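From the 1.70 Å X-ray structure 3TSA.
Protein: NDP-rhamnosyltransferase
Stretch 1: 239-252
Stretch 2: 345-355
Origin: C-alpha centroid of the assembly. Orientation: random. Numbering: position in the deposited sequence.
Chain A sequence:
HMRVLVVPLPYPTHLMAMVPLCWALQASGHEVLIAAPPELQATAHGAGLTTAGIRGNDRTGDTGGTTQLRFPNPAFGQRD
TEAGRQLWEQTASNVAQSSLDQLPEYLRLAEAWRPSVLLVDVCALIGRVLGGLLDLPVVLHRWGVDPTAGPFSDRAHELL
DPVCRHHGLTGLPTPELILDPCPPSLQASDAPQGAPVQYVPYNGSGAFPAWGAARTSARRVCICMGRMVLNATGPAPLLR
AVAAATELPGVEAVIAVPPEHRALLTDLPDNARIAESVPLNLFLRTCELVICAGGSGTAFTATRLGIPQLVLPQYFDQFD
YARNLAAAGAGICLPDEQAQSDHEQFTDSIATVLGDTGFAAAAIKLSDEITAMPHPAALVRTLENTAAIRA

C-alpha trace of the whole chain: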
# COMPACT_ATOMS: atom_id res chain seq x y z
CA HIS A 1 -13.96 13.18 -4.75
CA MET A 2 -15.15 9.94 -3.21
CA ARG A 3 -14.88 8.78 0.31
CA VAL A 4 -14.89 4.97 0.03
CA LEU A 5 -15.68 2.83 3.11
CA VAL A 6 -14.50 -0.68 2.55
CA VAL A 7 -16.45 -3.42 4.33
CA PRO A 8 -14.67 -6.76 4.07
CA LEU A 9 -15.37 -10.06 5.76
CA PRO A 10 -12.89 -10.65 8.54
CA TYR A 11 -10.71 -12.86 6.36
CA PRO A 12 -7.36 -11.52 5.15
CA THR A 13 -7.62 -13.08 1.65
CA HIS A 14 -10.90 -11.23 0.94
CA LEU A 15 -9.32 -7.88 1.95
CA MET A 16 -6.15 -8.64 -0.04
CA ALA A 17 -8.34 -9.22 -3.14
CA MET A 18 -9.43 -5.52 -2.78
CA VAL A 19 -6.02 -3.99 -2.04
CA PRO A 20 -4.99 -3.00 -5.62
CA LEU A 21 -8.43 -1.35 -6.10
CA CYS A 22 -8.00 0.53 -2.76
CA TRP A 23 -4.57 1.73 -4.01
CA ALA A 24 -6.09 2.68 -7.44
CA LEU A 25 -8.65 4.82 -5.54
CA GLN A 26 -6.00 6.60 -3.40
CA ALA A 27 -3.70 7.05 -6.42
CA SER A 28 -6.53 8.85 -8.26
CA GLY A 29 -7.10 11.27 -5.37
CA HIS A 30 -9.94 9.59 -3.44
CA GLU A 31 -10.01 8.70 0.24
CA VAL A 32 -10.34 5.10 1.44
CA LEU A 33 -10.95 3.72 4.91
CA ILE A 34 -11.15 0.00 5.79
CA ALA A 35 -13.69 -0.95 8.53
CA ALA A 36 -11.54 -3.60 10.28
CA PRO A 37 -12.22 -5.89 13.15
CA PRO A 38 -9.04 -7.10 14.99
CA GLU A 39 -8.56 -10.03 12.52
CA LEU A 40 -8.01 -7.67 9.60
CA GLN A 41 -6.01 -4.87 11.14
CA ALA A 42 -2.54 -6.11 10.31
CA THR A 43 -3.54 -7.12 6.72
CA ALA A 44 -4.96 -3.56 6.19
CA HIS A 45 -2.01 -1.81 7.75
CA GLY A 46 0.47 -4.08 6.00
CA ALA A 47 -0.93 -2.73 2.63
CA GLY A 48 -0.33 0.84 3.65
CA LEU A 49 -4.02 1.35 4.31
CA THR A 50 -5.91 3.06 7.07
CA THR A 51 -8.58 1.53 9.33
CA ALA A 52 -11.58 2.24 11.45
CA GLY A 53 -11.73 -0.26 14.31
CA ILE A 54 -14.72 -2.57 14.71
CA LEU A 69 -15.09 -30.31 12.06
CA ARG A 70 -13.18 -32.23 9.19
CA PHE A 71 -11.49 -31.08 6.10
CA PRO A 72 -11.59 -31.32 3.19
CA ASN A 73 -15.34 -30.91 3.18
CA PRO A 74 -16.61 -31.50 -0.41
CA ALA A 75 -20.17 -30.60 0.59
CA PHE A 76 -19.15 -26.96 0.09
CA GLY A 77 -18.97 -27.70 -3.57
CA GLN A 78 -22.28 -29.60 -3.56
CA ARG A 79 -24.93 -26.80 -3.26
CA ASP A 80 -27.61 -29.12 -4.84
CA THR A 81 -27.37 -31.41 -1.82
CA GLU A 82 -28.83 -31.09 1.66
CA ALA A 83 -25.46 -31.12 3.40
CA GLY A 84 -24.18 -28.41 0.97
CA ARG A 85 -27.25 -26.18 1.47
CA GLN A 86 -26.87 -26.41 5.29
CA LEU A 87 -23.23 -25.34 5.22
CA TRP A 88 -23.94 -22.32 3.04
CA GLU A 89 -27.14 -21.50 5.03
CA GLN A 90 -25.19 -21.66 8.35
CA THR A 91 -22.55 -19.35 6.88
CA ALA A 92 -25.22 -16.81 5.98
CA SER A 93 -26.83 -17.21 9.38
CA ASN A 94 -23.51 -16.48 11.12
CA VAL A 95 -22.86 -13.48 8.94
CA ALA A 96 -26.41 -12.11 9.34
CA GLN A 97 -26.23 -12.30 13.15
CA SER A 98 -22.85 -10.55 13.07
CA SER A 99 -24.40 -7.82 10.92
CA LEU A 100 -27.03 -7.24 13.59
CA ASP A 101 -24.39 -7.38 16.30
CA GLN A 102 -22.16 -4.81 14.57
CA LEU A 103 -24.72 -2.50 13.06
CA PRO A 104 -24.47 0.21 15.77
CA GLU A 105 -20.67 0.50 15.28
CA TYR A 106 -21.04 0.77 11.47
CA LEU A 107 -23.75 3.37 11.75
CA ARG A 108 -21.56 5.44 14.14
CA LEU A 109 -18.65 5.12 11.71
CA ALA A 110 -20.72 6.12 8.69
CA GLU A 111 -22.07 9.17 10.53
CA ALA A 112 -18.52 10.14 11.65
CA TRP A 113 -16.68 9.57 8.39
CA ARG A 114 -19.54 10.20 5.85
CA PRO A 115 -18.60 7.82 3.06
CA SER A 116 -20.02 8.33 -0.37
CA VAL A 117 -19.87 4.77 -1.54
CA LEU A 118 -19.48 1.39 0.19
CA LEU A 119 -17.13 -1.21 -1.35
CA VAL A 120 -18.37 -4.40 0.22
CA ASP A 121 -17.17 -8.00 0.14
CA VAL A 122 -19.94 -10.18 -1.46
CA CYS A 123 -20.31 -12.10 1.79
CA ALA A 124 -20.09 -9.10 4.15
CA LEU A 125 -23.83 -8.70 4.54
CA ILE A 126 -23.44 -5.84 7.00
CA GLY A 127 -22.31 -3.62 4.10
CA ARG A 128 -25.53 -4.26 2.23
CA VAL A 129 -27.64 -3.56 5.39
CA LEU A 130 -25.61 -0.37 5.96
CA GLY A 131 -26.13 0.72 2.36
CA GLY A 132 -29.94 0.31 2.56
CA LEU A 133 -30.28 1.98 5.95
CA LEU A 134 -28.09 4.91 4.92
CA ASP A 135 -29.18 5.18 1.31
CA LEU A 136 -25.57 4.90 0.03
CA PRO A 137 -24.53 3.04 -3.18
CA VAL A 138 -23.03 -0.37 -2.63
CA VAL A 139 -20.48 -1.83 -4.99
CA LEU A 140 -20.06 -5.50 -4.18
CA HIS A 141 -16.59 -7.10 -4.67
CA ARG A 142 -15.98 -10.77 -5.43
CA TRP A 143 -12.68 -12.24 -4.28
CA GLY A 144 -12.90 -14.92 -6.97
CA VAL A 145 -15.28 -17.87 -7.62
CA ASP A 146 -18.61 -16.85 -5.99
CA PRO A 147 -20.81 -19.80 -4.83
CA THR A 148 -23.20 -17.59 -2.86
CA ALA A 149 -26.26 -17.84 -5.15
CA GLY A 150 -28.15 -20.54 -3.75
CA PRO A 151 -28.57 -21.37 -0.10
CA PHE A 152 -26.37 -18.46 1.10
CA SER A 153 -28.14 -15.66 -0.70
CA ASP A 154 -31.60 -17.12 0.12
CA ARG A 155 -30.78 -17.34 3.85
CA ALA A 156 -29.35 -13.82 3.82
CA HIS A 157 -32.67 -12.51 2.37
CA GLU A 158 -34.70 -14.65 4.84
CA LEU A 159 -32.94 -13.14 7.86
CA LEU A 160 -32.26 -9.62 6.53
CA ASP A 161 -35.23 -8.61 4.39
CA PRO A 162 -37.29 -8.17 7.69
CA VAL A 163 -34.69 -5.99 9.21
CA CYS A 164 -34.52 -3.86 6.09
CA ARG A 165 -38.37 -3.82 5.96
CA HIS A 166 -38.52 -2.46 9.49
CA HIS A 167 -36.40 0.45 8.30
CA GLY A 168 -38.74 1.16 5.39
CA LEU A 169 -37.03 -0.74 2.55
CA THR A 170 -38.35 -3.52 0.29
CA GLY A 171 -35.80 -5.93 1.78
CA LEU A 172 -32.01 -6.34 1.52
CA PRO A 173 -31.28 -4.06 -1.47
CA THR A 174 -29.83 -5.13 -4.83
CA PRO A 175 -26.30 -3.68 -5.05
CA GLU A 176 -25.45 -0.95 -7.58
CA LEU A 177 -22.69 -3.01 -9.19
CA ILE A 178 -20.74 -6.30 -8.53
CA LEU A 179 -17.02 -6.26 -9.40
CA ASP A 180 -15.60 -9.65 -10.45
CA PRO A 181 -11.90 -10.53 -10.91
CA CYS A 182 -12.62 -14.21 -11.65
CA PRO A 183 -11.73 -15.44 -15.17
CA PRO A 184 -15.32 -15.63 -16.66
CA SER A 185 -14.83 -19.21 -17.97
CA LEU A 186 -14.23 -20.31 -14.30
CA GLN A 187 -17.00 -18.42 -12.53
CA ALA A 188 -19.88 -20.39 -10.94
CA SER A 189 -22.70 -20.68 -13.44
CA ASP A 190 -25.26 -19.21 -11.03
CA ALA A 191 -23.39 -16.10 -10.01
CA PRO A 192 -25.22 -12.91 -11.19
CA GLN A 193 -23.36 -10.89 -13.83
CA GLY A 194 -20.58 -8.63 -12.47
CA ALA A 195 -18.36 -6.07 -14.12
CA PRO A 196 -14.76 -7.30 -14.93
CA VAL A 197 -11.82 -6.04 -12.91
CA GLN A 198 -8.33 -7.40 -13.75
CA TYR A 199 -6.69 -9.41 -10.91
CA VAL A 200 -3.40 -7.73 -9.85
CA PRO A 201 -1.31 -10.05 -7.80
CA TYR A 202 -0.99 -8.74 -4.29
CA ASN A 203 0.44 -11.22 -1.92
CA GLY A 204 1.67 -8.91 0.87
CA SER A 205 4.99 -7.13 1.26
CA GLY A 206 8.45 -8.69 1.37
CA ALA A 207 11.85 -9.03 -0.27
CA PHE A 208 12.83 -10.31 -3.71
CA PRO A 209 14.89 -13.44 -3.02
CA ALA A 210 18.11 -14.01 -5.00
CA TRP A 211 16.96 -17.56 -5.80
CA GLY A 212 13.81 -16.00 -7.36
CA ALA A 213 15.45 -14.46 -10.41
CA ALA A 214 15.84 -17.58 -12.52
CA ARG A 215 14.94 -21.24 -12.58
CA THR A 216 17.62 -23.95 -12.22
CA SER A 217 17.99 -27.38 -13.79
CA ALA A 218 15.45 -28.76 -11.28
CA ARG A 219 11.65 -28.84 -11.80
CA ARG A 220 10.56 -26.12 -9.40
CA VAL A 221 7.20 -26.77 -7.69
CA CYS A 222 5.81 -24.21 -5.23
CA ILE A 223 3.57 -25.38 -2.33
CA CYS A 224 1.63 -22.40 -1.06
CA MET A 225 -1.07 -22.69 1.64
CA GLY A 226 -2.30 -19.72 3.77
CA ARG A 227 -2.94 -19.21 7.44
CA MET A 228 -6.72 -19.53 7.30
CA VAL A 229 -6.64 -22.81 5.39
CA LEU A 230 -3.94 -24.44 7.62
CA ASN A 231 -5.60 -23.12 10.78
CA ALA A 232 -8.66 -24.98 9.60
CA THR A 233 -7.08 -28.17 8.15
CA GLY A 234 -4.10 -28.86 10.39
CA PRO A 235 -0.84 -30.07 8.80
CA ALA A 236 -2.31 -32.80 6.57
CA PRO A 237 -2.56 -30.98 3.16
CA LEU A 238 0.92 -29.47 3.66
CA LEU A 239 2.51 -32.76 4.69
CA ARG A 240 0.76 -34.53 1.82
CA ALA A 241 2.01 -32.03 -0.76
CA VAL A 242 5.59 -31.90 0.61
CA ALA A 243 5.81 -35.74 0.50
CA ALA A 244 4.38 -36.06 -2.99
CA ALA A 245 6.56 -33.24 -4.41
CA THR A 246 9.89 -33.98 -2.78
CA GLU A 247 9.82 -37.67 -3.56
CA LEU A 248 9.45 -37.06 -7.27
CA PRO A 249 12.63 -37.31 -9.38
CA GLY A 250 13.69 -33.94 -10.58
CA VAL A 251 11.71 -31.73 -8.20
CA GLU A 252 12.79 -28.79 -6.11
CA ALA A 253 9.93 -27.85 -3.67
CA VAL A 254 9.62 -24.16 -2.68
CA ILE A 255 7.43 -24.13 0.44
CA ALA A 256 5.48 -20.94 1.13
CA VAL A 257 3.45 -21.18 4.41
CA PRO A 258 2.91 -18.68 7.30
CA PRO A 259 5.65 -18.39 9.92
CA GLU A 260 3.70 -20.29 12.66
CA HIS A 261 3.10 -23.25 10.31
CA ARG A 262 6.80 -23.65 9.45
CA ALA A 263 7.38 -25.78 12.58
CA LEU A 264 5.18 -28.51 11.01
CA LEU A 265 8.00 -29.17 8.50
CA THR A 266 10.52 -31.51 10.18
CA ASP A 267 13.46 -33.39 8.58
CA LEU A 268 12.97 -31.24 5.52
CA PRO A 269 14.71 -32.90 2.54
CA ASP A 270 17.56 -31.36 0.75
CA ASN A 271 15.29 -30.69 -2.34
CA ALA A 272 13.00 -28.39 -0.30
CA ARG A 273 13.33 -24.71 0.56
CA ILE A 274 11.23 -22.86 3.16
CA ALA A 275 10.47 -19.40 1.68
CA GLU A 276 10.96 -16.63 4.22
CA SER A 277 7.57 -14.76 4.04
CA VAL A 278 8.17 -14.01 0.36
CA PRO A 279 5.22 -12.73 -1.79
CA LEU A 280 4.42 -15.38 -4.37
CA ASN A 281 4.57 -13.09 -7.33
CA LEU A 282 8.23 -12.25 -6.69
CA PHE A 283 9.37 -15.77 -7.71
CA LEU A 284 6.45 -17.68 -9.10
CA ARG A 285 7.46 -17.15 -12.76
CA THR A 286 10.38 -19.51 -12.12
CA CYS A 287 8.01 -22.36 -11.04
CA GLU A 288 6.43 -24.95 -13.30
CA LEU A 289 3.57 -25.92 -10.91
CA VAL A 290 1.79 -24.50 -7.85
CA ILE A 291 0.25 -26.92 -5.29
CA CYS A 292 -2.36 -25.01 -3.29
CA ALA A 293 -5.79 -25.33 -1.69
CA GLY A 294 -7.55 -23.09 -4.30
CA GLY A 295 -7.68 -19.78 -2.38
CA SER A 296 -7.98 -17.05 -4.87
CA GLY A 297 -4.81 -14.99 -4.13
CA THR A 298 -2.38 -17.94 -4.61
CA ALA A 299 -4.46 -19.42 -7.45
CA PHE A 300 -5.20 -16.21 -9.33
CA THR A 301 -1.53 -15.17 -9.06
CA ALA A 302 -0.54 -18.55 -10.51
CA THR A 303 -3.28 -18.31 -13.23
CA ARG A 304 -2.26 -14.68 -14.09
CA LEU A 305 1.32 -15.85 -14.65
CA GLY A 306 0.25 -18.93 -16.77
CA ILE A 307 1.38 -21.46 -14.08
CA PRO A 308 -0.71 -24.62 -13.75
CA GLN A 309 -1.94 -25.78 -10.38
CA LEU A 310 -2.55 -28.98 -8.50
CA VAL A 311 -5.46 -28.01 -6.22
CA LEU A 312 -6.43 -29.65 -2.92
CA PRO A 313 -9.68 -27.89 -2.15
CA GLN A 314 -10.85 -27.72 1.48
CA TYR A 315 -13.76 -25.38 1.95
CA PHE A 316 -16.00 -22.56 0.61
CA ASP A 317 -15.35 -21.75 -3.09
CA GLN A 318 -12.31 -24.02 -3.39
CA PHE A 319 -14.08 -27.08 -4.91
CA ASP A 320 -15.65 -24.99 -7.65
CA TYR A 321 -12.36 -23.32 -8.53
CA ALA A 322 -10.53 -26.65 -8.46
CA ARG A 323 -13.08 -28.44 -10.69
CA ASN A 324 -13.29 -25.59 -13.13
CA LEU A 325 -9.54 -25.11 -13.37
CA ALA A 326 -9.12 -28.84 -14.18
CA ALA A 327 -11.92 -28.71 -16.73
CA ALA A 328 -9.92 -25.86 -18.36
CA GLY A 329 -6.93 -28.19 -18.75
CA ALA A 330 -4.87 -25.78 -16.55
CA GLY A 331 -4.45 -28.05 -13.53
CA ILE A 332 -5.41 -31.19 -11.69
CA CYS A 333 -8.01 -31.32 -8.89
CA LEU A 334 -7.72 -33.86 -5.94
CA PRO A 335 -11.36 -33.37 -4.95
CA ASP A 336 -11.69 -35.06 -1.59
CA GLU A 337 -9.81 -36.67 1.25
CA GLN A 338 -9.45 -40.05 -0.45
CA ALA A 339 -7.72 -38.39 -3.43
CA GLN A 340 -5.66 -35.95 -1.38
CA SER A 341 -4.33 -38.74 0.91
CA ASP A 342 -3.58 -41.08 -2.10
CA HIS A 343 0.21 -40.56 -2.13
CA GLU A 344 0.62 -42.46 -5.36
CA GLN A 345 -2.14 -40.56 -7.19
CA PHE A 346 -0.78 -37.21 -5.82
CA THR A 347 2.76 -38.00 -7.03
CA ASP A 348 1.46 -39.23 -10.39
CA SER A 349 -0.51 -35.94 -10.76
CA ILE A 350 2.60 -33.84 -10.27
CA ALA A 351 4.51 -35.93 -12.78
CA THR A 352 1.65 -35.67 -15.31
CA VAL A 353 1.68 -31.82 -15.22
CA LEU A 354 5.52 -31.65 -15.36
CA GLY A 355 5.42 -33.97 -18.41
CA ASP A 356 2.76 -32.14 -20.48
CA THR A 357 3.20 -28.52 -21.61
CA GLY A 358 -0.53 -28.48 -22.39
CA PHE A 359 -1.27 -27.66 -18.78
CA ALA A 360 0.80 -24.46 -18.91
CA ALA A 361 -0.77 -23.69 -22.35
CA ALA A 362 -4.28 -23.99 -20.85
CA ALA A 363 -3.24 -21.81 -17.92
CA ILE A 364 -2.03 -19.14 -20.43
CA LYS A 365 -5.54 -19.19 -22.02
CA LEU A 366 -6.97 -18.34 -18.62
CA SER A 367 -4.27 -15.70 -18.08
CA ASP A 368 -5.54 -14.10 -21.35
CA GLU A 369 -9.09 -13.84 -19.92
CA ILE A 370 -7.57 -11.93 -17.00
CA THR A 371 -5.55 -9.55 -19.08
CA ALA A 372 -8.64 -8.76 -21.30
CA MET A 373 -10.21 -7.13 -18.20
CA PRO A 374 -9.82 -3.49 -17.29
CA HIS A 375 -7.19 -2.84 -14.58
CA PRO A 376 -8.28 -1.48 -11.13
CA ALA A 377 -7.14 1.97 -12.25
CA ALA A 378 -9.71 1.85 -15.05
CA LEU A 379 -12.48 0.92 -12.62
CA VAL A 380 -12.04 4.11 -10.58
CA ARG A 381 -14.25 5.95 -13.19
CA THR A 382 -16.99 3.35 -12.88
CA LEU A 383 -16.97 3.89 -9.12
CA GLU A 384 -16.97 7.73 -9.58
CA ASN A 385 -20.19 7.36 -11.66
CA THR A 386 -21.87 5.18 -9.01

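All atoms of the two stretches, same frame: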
# COMPACT_ATOMS: atom_id res chain seq x y z
N LEU A 239 1.60 -31.60 4.61
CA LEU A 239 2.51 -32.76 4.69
C LEU A 239 2.33 -33.57 3.43
O LEU A 239 3.33 -34.12 2.88
CB LEU A 239 2.09 -33.60 5.92
CG LEU A 239 2.41 -32.92 7.25
CD1 LEU A 239 1.85 -33.72 8.48
CD2 LEU A 239 3.95 -32.66 7.34
N ARG A 240 1.06 -33.71 3.00
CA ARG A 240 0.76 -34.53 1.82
C ARG A 240 1.44 -33.95 0.61
O ARG A 240 2.02 -34.69 -0.17
CB ARG A 240 -0.74 -34.66 1.54
CG ARG A 240 -1.42 -35.63 2.52
CD ARG A 240 -2.93 -35.38 2.73
NE ARG A 240 -3.48 -36.35 3.73
CZ ARG A 240 -4.68 -36.25 4.32
NH1 ARG A 240 -5.45 -35.21 4.14
NH2 ARG A 240 -5.03 -37.18 5.21
N ALA A 241 1.39 -32.64 0.43
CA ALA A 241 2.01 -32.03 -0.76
C ALA A 241 3.51 -32.09 -0.73
O ALA A 241 4.14 -32.30 -1.76
CB ALA A 241 1.56 -30.51 -0.89
N VAL A 242 4.10 -31.87 0.45
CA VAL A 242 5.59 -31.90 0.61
C VAL A 242 6.10 -33.33 0.28
O VAL A 242 7.08 -33.49 -0.43
CB VAL A 242 6.00 -31.49 2.02
CG1 VAL A 242 7.49 -31.87 2.24
CG2 VAL A 242 5.87 -29.96 2.09
N ALA A 243 5.38 -34.34 0.75
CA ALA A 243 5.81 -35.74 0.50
C ALA A 243 5.69 -36.07 -0.99
O ALA A 243 6.64 -36.56 -1.64
CB ALA A 243 4.94 -36.68 1.30
N ALA A 244 4.54 -35.76 -1.60
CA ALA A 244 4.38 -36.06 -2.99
C ALA A 244 5.42 -35.30 -3.86
O ALA A 244 5.99 -35.91 -4.82
CB ALA A 244 2.95 -35.71 -3.40
N ALA A 245 5.66 -34.03 -3.56
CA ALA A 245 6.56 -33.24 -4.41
C ALA A 245 8.00 -33.70 -4.22
O ALA A 245 8.72 -33.90 -5.19
CB ALA A 245 6.45 -31.70 -4.14
N THR A 246 8.43 -33.82 -2.98
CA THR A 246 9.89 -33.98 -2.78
C THR A 246 10.38 -35.38 -3.16
O THR A 246 11.58 -35.58 -3.39
CB THR A 246 10.33 -33.64 -1.34
OG1 THR A 246 9.62 -34.45 -0.38
CG2 THR A 246 10.09 -32.14 -1.05
N GLU A 247 9.47 -36.34 -3.17
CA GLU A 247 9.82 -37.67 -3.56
C GLU A 247 9.97 -37.86 -5.05
O GLU A 247 10.49 -38.85 -5.50
CB GLU A 247 8.74 -38.61 -3.07
CG GLU A 247 8.90 -38.85 -1.59
CD GLU A 247 7.95 -39.96 -1.12
OE1 GLU A 247 7.61 -39.89 0.08
OE2 GLU A 247 7.57 -40.86 -1.94
N LEU A 248 9.48 -36.91 -5.85
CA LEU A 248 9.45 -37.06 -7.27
C LEU A 248 10.81 -36.69 -7.84
O LEU A 248 11.41 -35.69 -7.38
CB LEU A 248 8.33 -36.18 -7.85
CG LEU A 248 7.99 -36.53 -9.30
CD1 LEU A 248 7.46 -37.92 -9.46
CD2 LEU A 248 7.10 -35.52 -9.96
N PRO A 249 11.31 -37.54 -8.81
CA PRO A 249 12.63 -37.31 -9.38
C PRO A 249 12.57 -35.97 -10.06
O PRO A 249 11.57 -35.68 -10.78
CB PRO A 249 12.77 -38.40 -10.49
CG PRO A 249 11.75 -39.47 -10.19
CD PRO A 249 10.66 -38.78 -9.34
N GLY A 250 13.57 -35.16 -9.82
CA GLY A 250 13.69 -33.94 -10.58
C GLY A 250 13.28 -32.70 -9.80
O GLY A 250 13.75 -31.62 -10.11
N VAL A 251 12.45 -32.87 -8.76
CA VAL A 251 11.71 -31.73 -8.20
C VAL A 251 12.48 -30.98 -7.14
O VAL A 251 13.20 -31.60 -6.30
CB VAL A 251 10.27 -32.17 -7.62
CG1 VAL A 251 9.67 -31.05 -6.70
CG2 VAL A 251 9.34 -32.58 -8.73
N GLU A 252 12.40 -29.65 -7.19
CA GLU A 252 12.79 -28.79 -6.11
C GLU A 252 11.49 -28.17 -5.58
O GLU A 252 10.85 -27.50 -6.30
CB GLU A 252 13.64 -27.64 -6.69
CG GLU A 252 14.08 -26.73 -5.61
CD GLU A 252 15.06 -25.70 -6.14
OE1 GLU A 252 16.19 -26.14 -6.58
OE2 GLU A 252 14.68 -24.50 -6.11
N GLN A 345 -1.35 -41.36 -6.26
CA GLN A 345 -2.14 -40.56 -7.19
C GLN A 345 -1.62 -39.09 -7.19
O GLN A 345 -1.51 -38.46 -8.26
CB GLN A 345 -3.63 -40.62 -6.79
CG GLN A 345 -4.50 -39.58 -7.56
CD GLN A 345 -6.02 -39.67 -7.16
OE1 GLN A 345 -6.49 -40.64 -6.50
NE2 GLN A 345 -6.77 -38.67 -7.57
N PHE A 346 -1.28 -38.60 -6.00
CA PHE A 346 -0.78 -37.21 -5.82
C PHE A 346 0.55 -37.04 -6.58
O PHE A 346 0.72 -36.12 -7.41
CB PHE A 346 -0.67 -36.96 -4.33
CG PHE A 346 -0.57 -35.50 -3.89
CD1 PHE A 346 -0.07 -34.51 -4.75
CD2 PHE A 346 -1.02 -35.13 -2.61
CE1 PHE A 346 -0.00 -33.20 -4.31
CE2 PHE A 346 -0.95 -33.82 -2.15
CZ PHE A 346 -0.43 -32.82 -3.04
N THR A 347 1.48 -37.99 -6.33
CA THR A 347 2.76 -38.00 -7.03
C THR A 347 2.57 -38.11 -8.53
O THR A 347 3.23 -37.35 -9.29
CB THR A 347 3.58 -39.24 -6.48
OG1 THR A 347 3.84 -38.93 -5.10
CG2 THR A 347 4.89 -39.27 -7.16
N ASP A 348 1.67 -39.01 -8.97
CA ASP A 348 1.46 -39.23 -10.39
C ASP A 348 0.89 -37.92 -11.02
O ASP A 348 1.25 -37.57 -12.18
CB ASP A 348 0.51 -40.43 -10.64
CG ASP A 348 1.19 -41.77 -10.46
OD1 ASP A 348 2.38 -41.82 -10.28
OD2 ASP A 348 0.49 -42.79 -10.46
N SER A 349 0.12 -37.18 -10.24
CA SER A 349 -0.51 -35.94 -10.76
C SER A 349 0.57 -34.88 -11.00
O SER A 349 0.53 -34.13 -11.98
CB SER A 349 -1.51 -35.38 -9.76
OG SER A 349 -2.65 -36.21 -9.70
N ILE A 350 1.49 -34.77 -10.08
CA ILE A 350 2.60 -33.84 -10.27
C ILE A 350 3.41 -34.19 -11.49
O ILE A 350 3.66 -33.33 -12.35
CB ILE A 350 3.56 -33.84 -9.03
CG1 ILE A 350 2.81 -33.30 -7.79
CG2 ILE A 350 4.80 -32.92 -9.34
CD1 ILE A 350 3.61 -33.42 -6.45
N ALA A 351 3.77 -35.47 -11.62
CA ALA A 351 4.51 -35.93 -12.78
C ALA A 351 3.76 -35.66 -14.08
O ALA A 351 4.39 -35.28 -15.06
CB ALA A 351 4.84 -37.47 -12.67
N THR A 352 2.43 -35.78 -14.10
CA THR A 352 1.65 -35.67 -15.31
C THR A 352 1.75 -34.18 -15.79
O THR A 352 1.91 -33.92 -16.96
CB THR A 352 0.19 -35.99 -15.02
OG1 THR A 352 0.07 -37.42 -14.86
CG2 THR A 352 -0.65 -35.58 -16.19
N VAL A 353 1.56 -33.25 -14.88
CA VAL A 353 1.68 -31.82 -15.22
C VAL A 353 3.10 -31.45 -15.71
O VAL A 353 3.25 -30.80 -16.77
CB VAL A 353 1.25 -30.89 -14.01
CG1 VAL A 353 1.42 -29.37 -14.42
CG2 VAL A 353 -0.19 -31.14 -13.66
N LEU A 354 4.12 -31.90 -14.98
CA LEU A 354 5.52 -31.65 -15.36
C LEU A 354 5.87 -32.31 -16.72
O LEU A 354 6.85 -31.90 -17.40
CB LEU A 354 6.52 -32.12 -14.28
CG LEU A 354 6.42 -31.43 -12.89
CD1 LEU A 354 7.40 -32.06 -11.89
CD2 LEU A 354 6.60 -29.87 -12.95
N GLY A 355 5.13 -33.35 -17.11
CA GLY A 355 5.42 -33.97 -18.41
C GLY A 355 4.60 -33.52 -19.61
O GLY A 355 4.76 -34.08 -20.71

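No hydrogen bond links the two stretches; the 458 Å² they bury, both sides summed, is held by apolar packing. The axes of helix 239-246 and helix 345-354 approach to 8.6 Å at 57°, and the backbones come close where Ala244 CA lies 4.8 Å from Thr347 CA. Alanine suits this position because a methyl lets the backbones come this close: Ala244 CB, directed toward the other helix, is hemmed in by Phe346 CD1 at 3.5 Å, Thr347 OG1 at 3.7 Å and Ile350 CD1 at 3.9 Å.

Phe346 adopts chi1 t (-163°), which lays its ring along the first helix. Ala244 CB stands over one face, 3.8 Å from the centroid of the Phe346 ring and 24° off the normal, a CH-pi contact. Farther along the ring, Phe346 CZ reaches Ala241 CA at 3.4 Å and Phe346 CE2 reaches Arg240 C at 3.7 Å, so the ring packs on backbone as well as methyls. Arg240 contributes its CB, 3.8 Å from Phe346 CE2, while the end of its side chain leads away.

Ile350, in the extended mt rotamer (chi1 -65°, chi2 173°), sends CD1 to 3.6 Å from Ala245 CA, and its CG2 meets Leu248 CD2 at 3.5 Å. Leu248 follows the helical residues and takes chi1 t, chi2 p. Leu248 CD1 lies 3.7 Å from Thr347 CG2 and Leu248 CD2 lies 4.0 Å from Leu354 CD1, while both methyls border Ala351 CB. Leu354, also mt, carries the apolar seam onward, its CD1 being 3.7 Å from Val251 CG2 (Val251 chi1 t).

Between Leu248 and Val251 runs a type II turn; Gly250, at phi 105°, psi -23°, would jam a CB against the preceding carbonyl. Thr347 (chi1 m) places OG1 3.6 Å from Ala244 CA, but its hydrogen bond is with a residue just outside the stretches. Ala244 O is buried by the contact and has no partner in the model; Leu248 N bonds instead to Ala245 O, 3.2 Å away.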